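Local coordinates for restriction endonuclease EcoP15I, modification subunit (Escherichia coli, PDB 4ZCF), which methylates the second adenine of the 5'-CAGCAG-3' site at N6 as a homodimer and joins the Res subunit for DNA restriction, at the interface of chains A and B. Numbering follows the deposited sequence. Chains: chain A/B, Restriction endonuclease EcoP15I, modification subunit.

The interface of chains A and B. Residues chain A 22, 32-33; chain B 218, 252.
A:Lys22 and B:Glu252 pair across a small, largely polar patch of the Mod homodimer interface, where an N-terminal segment of one subunit rests on the methyltransferase part of its partner and is likely to add to the hold between the two copies. It is a worked example of how small contacts can supplement a larger dimer interface: a long-range charge pair, with an amide laid face-on against backbone beside it. The lysine leaves helix 14-24 with its CG anti to its own carbonyl carbon (chi1 -78°) and runs on extended, which carries the ammonium far from the helix. There NZ of A:Lys22 forms a salt bridge with the carboxylate oxygen OE2 of B:Glu252 at 4.0 Å, a separation that suggests electrostatic attraction more than a tight ion pair. The two side chains, both extended, meet through their charged ends at about a right angle. B:Gln218, from the 3-10 helix 217-219, reaches the same neighbourhood: its amide oxygen OE1 lies 4.1 Å from NZ of A:Lys22 and might add weakly to the favourable field round the ammonium. The other work of this glutamine is packing. Its CG stands anti to the backbone N (chi1 -176°), and the extended chain lays one face of the amide against the backbone N and CA of A:Gly33, while the lysine ends beyond OE1, slightly to the other side of the amide plane. OE1 of B:Gln218 is 3.3 Å from CA of A:Gly33, while its amide carbon CD lies 3.7 Å from the backbone N of A:Gly33. Glycine has no side chain to hold the amide away, and its positive phi of 69° suits the turn. An alanine in place of B:Gln218 would probably leave A:Gly33 without its amide cover and open a gap beside the lysine end. The patch buries 97 Å² in all, probably a modest contribution to positioning the N-terminal segment of one Mod subunit against the other within the dimer that methylates DNA.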
ATOM      1  N   LYS A  22      36.858   8.033 -10.531  1.00 57.41           N
ATOM      2  CA  LYS A  22      35.554   8.119 -11.194  1.00 56.53           C
ATOM      3  C   LYS A  22      35.384   6.976 -12.174  1.00 60.32           C
ATOM      4  O   LYS A  22      34.275   6.446 -12.295  1.00 60.35           O
ATOM      5  CB  LYS A  22      35.368   9.471 -11.919  1.00 57.92           C
ATOM      6  CG  LYS A  22      35.023  10.622 -10.980  1.00 57.54           C
ATOM      7  CD  LYS A  22      34.346  11.795 -11.679  1.00 57.55           C
ATOM      8  CE  LYS A  22      34.347  13.016 -10.781  1.00 61.59           C
ATOM      9  NZ  LYS A  22      33.423  14.081 -11.256  1.00 66.05           N
ATOM     10  N   ASN A  32      25.741  15.157  -8.186  1.00 50.44           N
ATOM     11  CA  ASN A  32      26.390  16.451  -8.401  1.00 50.81           C
ATOM     12  C   ASN A  32      27.926  16.345  -8.483  1.00 56.34           C
ATOM     13  O   ASN A  32      28.612  17.369  -8.435  1.00 57.48           O
ATOM     14  CB  ASN A  32      25.953  17.461  -7.316  1.00 50.22           C
ATOM     15  CG  ASN A  32      24.452  17.639  -7.187  1.00 64.68           C
ATOM     16  OD1 ASN A  32      23.722  17.800  -8.181  1.00 57.21           O
ATOM     17  ND2 ASN A  32      23.961  17.621  -5.947  1.00 52.22           N
ATOM     18  N   GLY A  33      28.439  15.121  -8.651  1.00 52.04           N
ATOM     19  CA  GLY A  33      29.864  14.850  -8.795  1.00 51.43           C
ATOM     20  C   GLY A  33      30.694  15.089  -7.550  1.00 55.87           C
ATOM     21  O   GLY A  33      31.920  15.231  -7.655  1.00 57.12           O
TER
ATOM     22  N   GLN B 218      25.073  10.538 -11.528  1.00 40.18           N
ATOM     23  CA  GLN B 218      25.433  11.636 -12.426  1.00 39.35           C
ATOM     24  C   GLN B 218      25.460  11.200 -13.885  1.00 41.92           C
ATOM     25  O   GLN B 218      25.341  12.045 -14.774  1.00 39.98           O
ATOM     26  CB  GLN B 218      26.781  12.220 -11.996  1.00 40.50           C
ATOM     27  CG  GLN B 218      27.213  13.435 -12.788  1.00 44.56           C
ATOM     28  CD  GLN B 218      28.452  14.080 -12.251  1.00 55.16           C
ATOM     29  OE1 GLN B 218      29.352  13.422 -11.704  1.00 49.12           O
ATOM     30  NE2 GLN B 218      28.510  15.393 -12.414  1.00 46.21           N
ATOM     31  N   GLU B 252      30.053  13.300 -19.086  1.00 45.90           N
ATOM     32  CA  GLU B 252      30.925  14.421 -19.457  1.00 46.37           C
ATOM     33  C   GLU B 252      31.436  14.255 -20.896  1.00 51.17           C
ATOM     34  O   GLU B 252      31.682  15.252 -21.587  1.00 51.52           O
ATOM     35  CB  GLU B 252      32.116  14.517 -18.483  1.00 47.88           C
ATOM     36  CG  GLU B 252      31.757  15.200 -17.173  1.00 58.21           C
ATOM     37  CD  GLU B 252      32.877  15.379 -16.165  1.00 83.11           C
ATOM     38  OE1 GLU B 252      34.016  15.702 -16.577  1.00 84.42           O
ATOM     39  OE2 GLU B 252      32.596  15.250 -14.951  1.00 75.32           O
TER